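Local coordinates for protein fibrillarin-like rRNA/tRNA 2'-O-methyltransferase (Aeropyrum pernix, PDB 4DF3) that probably methylates ribose 2'-hydroxyls of rRNA and tRNA at guide-RNA-selected sites, using S-adenosylmethionine as the methyl donor, at residues G78-L84 with E146-Y152; R136-R142 with R166-F171. The protein carries 2 engineered substitutions. All coordinates share one frame; numbering follows the deposited sequence.

Contact 1 (G78-L84 with E146-Y152). With SAM (S-adenosylmethionine), chain C.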
loop_
_atom_site.group_PDB
_atom_site.type_symbol
_atom_site.label_atom_id
_atom_site.label_comp_id
_atom_site.label_asym_id
_atom_site.label_seq_id
_atom_site.Cartn_x
_atom_site.Cartn_y
_atom_site.Cartn_z
ATOM N N GLY A 78 -14.247 0.447 -2.236
ATOM C CA GLY A 78 -14.645 1.772 -2.799
ATOM C C GLY A 78 -13.779 3.005 -2.579
ATOM O O GLY A 78 -14.118 4.110 -3.047
ATOM N N ASP A 79 -12.702 2.849 -1.815
ATOM C CA ASP A 79 -11.826 3.954 -1.524
ATOM C C ASP A 79 -11.204 4.520 -2.830
ATOM O O ASP A 79 -10.888 3.783 -3.749
ATOM C CB ASP A 79 -10.640 3.509 -0.658
ATOM C CG ASP A 79 -10.948 3.496 0.820
ATOM O OD1 ASP A 79 -12.060 3.866 1.197
ATOM O OD2 ASP A 79 -10.040 3.087 1.608
ATOM N N ARG A 80 -10.979 5.819 -2.797
ATOM C CA ARG A 80 -10.132 6.498 -3.743
ATOM C C ARG A 80 -8.823 6.764 -2.977
ATOM O O ARG A 80 -8.865 7.316 -1.837
ATOM C CB ARG A 80 -10.780 7.844 -4.061
ATOM C CG ARG A 80 -12.210 7.737 -4.623
ATOM C CD ARG A 80 -12.275 6.954 -5.861
ATOM N NE ARG A 80 -13.645 6.537 -6.211
ATOM C CZ ARG A 80 -14.415 7.117 -7.144
ATOM N NH1 ARG A 80 -13.976 8.169 -7.856
ATOM N NH2 ARG A 80 -15.638 6.634 -7.372
ATOM N N ILE A 81 -7.688 6.381 -3.579
ATOM C CA ILE A 81 -6.387 6.372 -2.902
ATOM C C ILE A 81 -5.366 7.101 -3.760
ATOM O O ILE A 81 -5.238 6.836 -4.981
ATOM C CB ILE A 81 -5.895 4.902 -2.696
ATOM C CG1 ILE A 81 -6.810 4.158 -1.700
ATOM C CG2 ILE A 81 -4.480 4.866 -2.123
ATOM C CD1 ILE A 81 -6.558 2.670 -1.713
ATOM N N LEU A 82 -4.626 8.017 -3.140
ATOM C CA LEU A 82 -3.527 8.619 -3.849
ATOM C C LEU A 82 -2.277 7.824 -3.429
ATOM O O LEU A 82 -1.899 7.792 -2.261
ATOM C CB LEU A 82 -3.348 10.086 -3.448
ATOM C CG LEU A 82 -2.070 10.796 -3.968
ATOM C CD1 LEU A 82 -2.028 10.694 -5.503
ATOM C CD2 LEU A 82 -2.140 12.307 -3.524
ATOM N N TYR A 83 -1.626 7.235 -4.415
ATOM C CA TYR A 83 -0.465 6.364 -4.153
ATOM C C TYR A 83 0.804 6.997 -4.738
ATOM O O TYR A 83 0.933 7.085 -5.982
ATOM C CB TYR A 83 -0.730 5.005 -4.791
ATOM C CG TYR A 83 0.216 3.886 -4.350
ATOM C CD1 TYR A 83 -0.274 2.630 -4.107
ATOM C CD2 TYR A 83 1.602 4.088 -4.253
ATOM C CE1 TYR A 83 0.592 1.585 -3.816
ATOM C CE2 TYR A 83 2.501 3.038 -3.885
ATOM C CZ TYR A 83 1.968 1.797 -3.706
ATOM O OH TYR A 83 2.789 0.741 -3.391
ATOM N N LEU A 84 1.683 7.451 -3.838
ATOM C CA LEU A 84 2.906 8.146 -4.234
ATOM C C LEU A 84 3.992 7.097 -4.343
ATOM O O LEU A 84 4.341 6.450 -3.329
ATOM C CB LEU A 84 3.292 9.275 -3.276
ATOM C CG LEU A 84 2.239 10.401 -3.075
ATOM C CD1 LEU A 84 2.787 11.468 -2.147
ATOM C CD2 LEU A 84 1.704 10.974 -4.368
ATOM N N GLU A 146 -8.816 13.664 -7.817
ATOM C CA GLU A 146 -9.898 14.134 -6.962
ATOM C C GLU A 146 -9.536 13.968 -5.483
ATOM O O GLU A 146 -8.428 13.503 -5.157
ATOM C CB GLU A 146 -11.182 13.289 -7.259
ATOM C CG GLU A 146 -11.112 11.768 -6.839
ATOM C CD GLU A 146 -12.348 10.998 -7.285
ATOM O OE1 GLU A 146 -13.483 11.552 -7.238
ATOM O OE2 GLU A 146 -12.194 9.852 -7.733
ATOM N N GLY A 147 -10.448 14.363 -4.594
ATOM C CA GLY A 147 -10.368 14.076 -3.163
ATOM C C GLY A 147 -10.136 12.581 -2.933
ATOM O O GLY A 147 -10.811 11.702 -3.528
ATOM N N VAL A 148 -9.218 12.261 -2.036
ATOM C CA VAL A 148 -8.980 10.856 -1.764
ATOM C C VAL A 148 -9.277 10.472 -0.331
ATOM O O VAL A 148 -9.112 11.282 0.568
ATOM C CB VAL A 148 -7.525 10.486 -2.109
ATOM C CG1 VAL A 148 -7.352 10.586 -3.677
ATOM C CG2 VAL A 148 -6.524 11.384 -1.381
ATOM N N ASP A 149 -9.658 9.222 -0.152
ATOM C CA ASP A 149 -9.918 8.677 1.175
ATOM C C ASP A 149 -8.638 8.364 1.919
ATOM O O ASP A 149 -8.626 8.341 3.172
ATOM C CB ASP A 149 -10.724 7.436 1.045
ATOM C CG ASP A 149 -12.098 7.728 0.439
ATOM O OD1 ASP A 149 -12.881 8.342 1.142
ATOM O OD2 ASP A 149 -12.333 7.399 -0.719
ATOM N N GLY A 150 -7.567 8.097 1.163
ATOM C CA GLY A 150 -6.289 7.701 1.786
ATOM C C GLY A 150 -5.110 8.104 0.879
ATOM O O GLY A 150 -5.277 8.319 -0.353
ATOM N N LEU A 151 -3.968 8.189 1.496
ATOM C CA LEU A 151 -2.707 8.577 0.815
ATOM C C LEU A 151 -1.688 7.553 1.283
ATOM O O LEU A 151 -1.475 7.361 2.444
ATOM C CB LEU A 151 -2.309 9.997 1.203
ATOM C CG LEU A 151 -1.097 10.575 0.470
ATOM C CD1 LEU A 151 -1.016 12.055 0.874
ATOM C CD2 LEU A 151 0.216 9.875 0.752
ATOM N N TYR A 152 -1.083 6.844 0.311
ATOM C CA TYR A 152 -0.106 5.858 0.610
ATOM C C TYR A 152 1.197 6.323 -0.074
ATOM O O TYR A 152 1.191 6.663 -1.272
ATOM C CB TYR A 152 -0.552 4.531 -0.035
ATOM C CG TYR A 152 0.408 3.380 0.307
ATOM C CD1 TYR A 152 0.193 2.570 1.426
ATOM C CD2 TYR A 152 1.540 3.113 -0.523
ATOM C CE1 TYR A 152 1.097 1.507 1.712
ATOM C CE2 TYR A 152 2.461 2.033 -0.227
ATOM C CZ TYR A 152 2.197 1.271 0.925
ATOM O OH TYR A 152 3.023 0.211 1.204
HETATM N N SAM C . 5.246 1.145 -3.555
HETATM C CA SAM C . 5.877 0.121 -4.437
HETATM C C SAM C . 5.348 -1.243 -3.985
HETATM O O SAM C . 5.059 -1.453 -2.789
HETATM O OXT SAM C . 5.202 -2.137 -4.812
HETATM C CB SAM C . 7.441 0.119 -4.341
HETATM C CG SAM C . 7.871 1.558 -4.569
HETATM S SD SAM C . 9.600 1.808 -5.061
HETATM C CE SAM C . 10.198 1.594 -3.365
HETATM C "C5'" SAM C . 9.680 3.633 -5.175
HETATM C "C4'" SAM C . 9.214 4.185 -6.525
HETATM O "O4'" SAM C . 8.944 5.585 -6.485
HETATM C "C3'" SAM C . 10.170 4.024 -7.698
HETATM O "O3'" SAM C . 9.434 3.288 -8.681
HETATM C "C2'" SAM C . 10.622 5.436 -8.103
HETATM O "O2'" SAM C . 10.787 5.571 -9.497
HETATM C "C1'" SAM C . 9.457 6.294 -7.629
HETATM N N9 SAM C . 9.825 7.643 -7.157
HETATM C C8 SAM C . 10.947 8.087 -6.448
HETATM N N7 SAM C . 10.820 9.455 -6.246
HETATM C C5 SAM C . 9.675 9.871 -6.807
HETATM C C6 SAM C . 9.069 11.115 -6.870
HETATM N N6 SAM C . 9.610 12.280 -6.342
HETATM N N1 SAM C . 7.846 11.071 -7.524
HETATM C C2 SAM C . 7.190 10.002 -8.107
HETATM N N3 SAM C . 7.818 8.771 -8.022
HETATM C C4 SAM C . 9.032 8.750 -7.410
HETATM O O HOH W 1 -14.617 6.627 -1.178
#

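Contact 2 (R136-R142 with R166-F171)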
loop_
_atom_site.group_PDB
_atom_site.type_symbol
_atom_site.label_atom_id
_atom_site.label_comp_id
_atom_site.label_asym_id
_atom_site.label_seq_id
_atom_site.Cartn_x
_atom_site.Cartn_y
_atom_site.Cartn_z
ATOM N N ARG A 136 6.781 15.482 -5.860
ATOM C CA ARG A 136 7.124 16.750 -5.188
ATOM C C ARG A 136 6.276 17.908 -5.681
ATOM O O ARG A 136 6.238 18.940 -4.994
ATOM C CB ARG A 136 8.612 17.108 -5.368
ATOM C CG ARG A 136 9.493 16.136 -4.566
ATOM C CD ARG A 136 11.035 16.299 -4.830
ATOM N NE ARG A 136 11.348 16.026 -6.225
ATOM C CZ ARG A 136 12.470 16.366 -6.862
ATOM N NH1 ARG A 136 13.460 17.009 -6.222
ATOM N NH2 ARG A 136 12.595 16.044 -8.139
ATOM N N PHE A 137 5.665 17.741 -6.863
ATOM C CA PHE A 137 4.961 18.876 -7.542
ATOM C C PHE A 137 3.489 18.526 -7.768
ATOM O O PHE A 137 3.045 18.353 -8.900
ATOM C CB PHE A 137 5.682 19.274 -8.867
ATOM C CG PHE A 137 7.176 19.351 -8.745
ATOM C CD1 PHE A 137 7.795 20.301 -7.925
ATOM C CD2 PHE A 137 7.986 18.490 -9.454
ATOM C CE1 PHE A 137 9.218 20.363 -7.802
ATOM C CE2 PHE A 137 9.401 18.538 -9.315
ATOM C CZ PHE A 137 10.011 19.507 -8.522
ATOM N N PRO A 138 2.713 18.390 -6.688
ATOM C CA PRO A 138 1.335 17.898 -6.893
ATOM C C PRO A 138 0.451 18.924 -7.649
ATOM O O PRO A 138 -0.602 18.602 -8.196
ATOM C CB PRO A 138 0.833 17.714 -5.459
ATOM C CG PRO A 138 1.792 18.659 -4.619
ATOM C CD PRO A 138 3.089 18.486 -5.254
ATOM N N GLU A 139 0.896 20.179 -7.673
ATOM C CA GLU A 139 0.136 21.169 -8.465
ATOM C C GLU A 139 0.045 20.782 -9.955
ATOM O O GLU A 139 -0.994 21.032 -10.601
ATOM C CB GLU A 139 0.689 22.590 -8.246
ATOM C CG GLU A 139 0.057 23.655 -9.242
ATOM C CD GLU A 139 0.792 23.798 -10.562
ATOM O OE1 GLU A 139 1.900 23.222 -10.747
ATOM O OE2 GLU A 139 0.298 24.536 -11.449
ATOM N N LYS A 140 1.041 20.085 -10.461
ATOM C CA LYS A 140 1.083 19.719 -11.878
ATOM C C LYS A 140 0.129 18.567 -12.167
ATOM O O LYS A 140 -0.117 18.296 -13.350
ATOM C CB LYS A 140 2.487 19.263 -12.313
ATOM C CG LYS A 140 3.553 20.305 -12.145
ATOM C CD LYS A 140 5.025 19.832 -12.295
ATOM C CE LYS A 140 5.535 19.642 -13.739
ATOM N NZ LYS A 140 5.273 20.727 -14.782
ATOM N N TYR A 141 -0.370 17.867 -11.130
ATOM C CA TYR A 141 -1.381 16.829 -11.371
ATOM C C TYR A 141 -2.691 17.030 -10.597
ATOM O O TYR A 141 -3.564 16.151 -10.588
ATOM C CB TYR A 141 -0.790 15.397 -11.260
ATOM C CG TYR A 141 -0.101 15.096 -9.972
ATOM C CD1 TYR A 141 -0.850 14.759 -8.816
ATOM C CD2 TYR A 141 1.298 14.962 -9.918
ATOM C CE1 TYR A 141 -0.224 14.502 -7.648
ATOM C CE2 TYR A 141 1.942 14.666 -8.734
ATOM C CZ TYR A 141 1.182 14.383 -7.637
ATOM O OH TYR A 141 1.879 14.084 -6.510
ATOM N N ARG A 142 -2.865 18.223 -10.025
ATOM C CA ARG A 142 -4.100 18.599 -9.337
ATOM C C ARG A 142 -5.345 18.387 -10.210
ATOM O O ARG A 142 -6.440 18.054 -9.709
ATOM C CB ARG A 142 -4.033 20.057 -8.880
ATOM C CG ARG A 142 -5.077 20.427 -7.843
ATOM C CD ARG A 142 -4.992 21.924 -7.535
ATOM N NE ARG A 142 -4.706 22.606 -8.800
ATOM C CZ ARG A 142 -4.288 23.858 -8.910
ATOM N NH1 ARG A 142 -4.087 24.591 -7.806
ATOM N NH2 ARG A 142 -4.033 24.349 -10.125
ATOM N N ARG A 166 2.422 17.959 1.544
ATOM C CA ARG A 166 2.058 18.797 0.380
ATOM C C ARG A 166 0.933 18.164 -0.416
ATOM O O ARG A 166 -0.074 18.820 -0.775
ATOM C CB ARG A 166 3.281 18.941 -0.504
ATOM C CG ARG A 166 3.152 20.060 -1.575
ATOM C CD ARG A 166 4.450 20.199 -2.286
ATOM N NE ARG A 166 5.547 20.523 -1.350
ATOM C CZ ARG A 166 6.748 19.964 -1.392
ATOM N NH1 ARG A 166 7.074 19.092 -2.337
ATOM N NH2 ARG A 166 7.665 20.325 -0.493
ATOM N N ASN A 167 1.109 16.870 -0.738
ATOM C CA ASN A 167 0.015 16.145 -1.368
ATOM C C ASN A 167 -1.265 16.078 -0.485
ATOM O O ASN A 167 -2.387 16.156 -0.984
ATOM C CB ASN A 167 0.477 14.762 -1.754
ATOM C CG ASN A 167 1.278 14.781 -3.035
ATOM O OD1 ASN A 167 0.728 14.492 -4.111
ATOM N ND2 ASN A 167 2.598 15.127 -2.942
ATOM N N ALA A 168 -1.117 15.864 0.804
ATOM C CA ALA A 168 -2.321 15.733 1.639
ATOM C C ALA A 168 -3.095 17.034 1.601
ATOM O O ALA A 168 -4.320 17.031 1.601
ATOM C CB ALA A 168 -1.969 15.391 3.129
ATOM N N ARG A 169 -2.377 18.167 1.674
ATOM C CA ARG A 169 -3.091 19.499 1.632
ATOM C C ARG A 169 -3.950 19.683 0.394
ATOM O O ARG A 169 -5.088 20.203 0.474
ATOM C CB ARG A 169 -2.065 20.652 1.775
ATOM C CG ARG A 169 -1.682 20.836 3.243
ATOM C CD ARG A 169 -0.447 21.687 3.540
ATOM N NE ARG A 169 -0.321 21.839 5.001
ATOM C CZ ARG A 169 0.765 22.294 5.651
ATOM N NH1 ARG A 169 1.875 22.645 4.990
ATOM N NH2 ARG A 169 0.743 22.387 6.992
ATOM N N PHE A 170 -3.444 19.219 -0.756
ATOM C CA PHE A 170 -4.186 19.281 -1.993
ATOM C C PHE A 170 -5.341 18.290 -2.087
ATOM O O PHE A 170 -6.397 18.640 -2.612
ATOM C CB PHE A 170 -3.274 19.030 -3.181
ATOM C CG PHE A 170 -2.536 20.234 -3.632
ATOM C CD1 PHE A 170 -3.163 21.178 -4.449
ATOM C CD2 PHE A 170 -1.213 20.402 -3.277
ATOM C CE1 PHE A 170 -2.463 22.326 -4.876
ATOM C CE2 PHE A 170 -0.492 21.561 -3.707
ATOM C CZ PHE A 170 -1.110 22.490 -4.506
ATOM N N PHE A 171 -5.179 17.085 -1.558
ATOM C CA PHE A 171 -6.075 15.973 -1.962
ATOM C C PHE A 171 -6.774 15.173 -0.852
ATOM O O PHE A 171 -7.709 14.483 -1.151
ATOM C CB PHE A 171 -5.278 14.930 -2.796
ATOM C CG PHE A 171 -4.622 15.526 -4.035
ATOM C CD1 PHE A 171 -5.397 16.154 -5.006
ATOM C CD2 PHE A 171 -3.225 15.581 -4.141
ATOM C CE1 PHE A 171 -4.742 16.753 -6.159
ATOM C CE2 PHE A 171 -2.560 16.128 -5.255
ATOM C CZ PHE A 171 -3.338 16.730 -6.295
#

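Contact 1 (G78-L84 with E146-Y152)
Leu82 and Leu151 pair in parallel register, their CA atoms 4.7 Å apart, where strands 80-84 and 148-153 run together in the Rossmann-like sheet. From Leu82 on the ladder is regular: Leu82 N bonds to Gly150 O at 2.9 Å, Tyr152 N to Leu82 O, and Leu84 N to Tyr152 O at 2.7 Å. Tyr83 leads from this ladder to the cofactor. Its CB leaves the sheet on the face that also carries Ile81 and Tyr152, and CG stands anti to the backbone N (chi1 -167°), which lays the ring alongside that of Tyr152. The gap to Tyr152 CD2 narrows from 4.1 Å at Tyr83 CG to 3.5 Å at Tyr83 CZ; CD1, CD2 and CE1 face the same atom, CD2 also nearing Tyr152 O, and CE2 lies between it and the cofactor's N. Tyr152 CD2 sits over one ring face, toward the rim, but the planes are 52° apart, so the pair is oblique, neither a stack nor edge-to-face. At the tip, Tyr83 OH accepts a very short bond, 2.5 Å, from the amino N of S-adenosylmethionine, at the ring's edge. Farther back Asp149 OD2 uses its anti lone pair for Arg80 N, almost straight (178°), while Arg80 NH1 forms a salt bridge with Glu146 OE2, which Tyr106 OH also reaches. Helix 90-99 covers the tyrosine face, Met95 touching both rings; helix 160-171 covers the opposite face through Asn167 on Leu82 and Leu84, Phe171 on Leu82 and Ile163 on Leu84; strand 104-109 flanks strand 80-84 along its other edge.

Contact 2 (R136-R142 with R166-F171)
Pro138 wedges into a hollow on helix 160-171, the helix that follows strand 148-153 in the Rossmann-like fold. Arg166, Asn167, Phe170 and Phe171 line the hollow. Pro138 CG meets Arg166 CG at 3.6 Å and Phe170 CD2 at 3.7 Å, while Pro138 CB faces Asn167 OD1 and Phe171 CE2. In return the Phe170 ring fills the notch between Pro138 and Arg142, whose CD lies 3.7 Å from Phe170 CD1. Phe171 pushes its edge against Arg142 CA and meets Tyr141 rim to rim, the two planes only 14° apart. At the end of the hollow away from Phe171, Arg166 lays CG and CD along Pro138 CG and CD and, bent at chi3 (-59°), brings NH1 to a lone pair of Arg136 O, in the carbonyl plane, at 2.8 Å. An alanine in place of Arg166 has no guanidinium, so Arg136 O would probably be left without its partner across the contact and a gap would open beside Pro138 CG and CD. Asn167 ND2 bonds to Ala135 O and Ile163 O, which fixes the amide's rotation; its OD1 thereby presents an in-plane lone pair to Tyr141 OH, 2.7 Å away.

From the N terminus the chain first builds an antiparallel sheet and helix 61-67, then enters strand 80-84, passes through helix 90-99, strand 104-109, helix 112-121 and strand 128-132, and reaches 136-142. It returns at 146-152, where contact 1 closes a loop of 61 residues, and continues into helix 160-171, where contact 2 closes a shorter one of 23. The segments alternate, so the two loops cross rather than nest. Contact 1 joins strands within the sheet; contact 2 ties the turn after strand 128-132 to a helix on that sheet. They meet: Leu82 CD2 packs on Phe171 CD2 at 3.5 Å, and Val148 N probably bonds to Phe171 O at 2.8 Å.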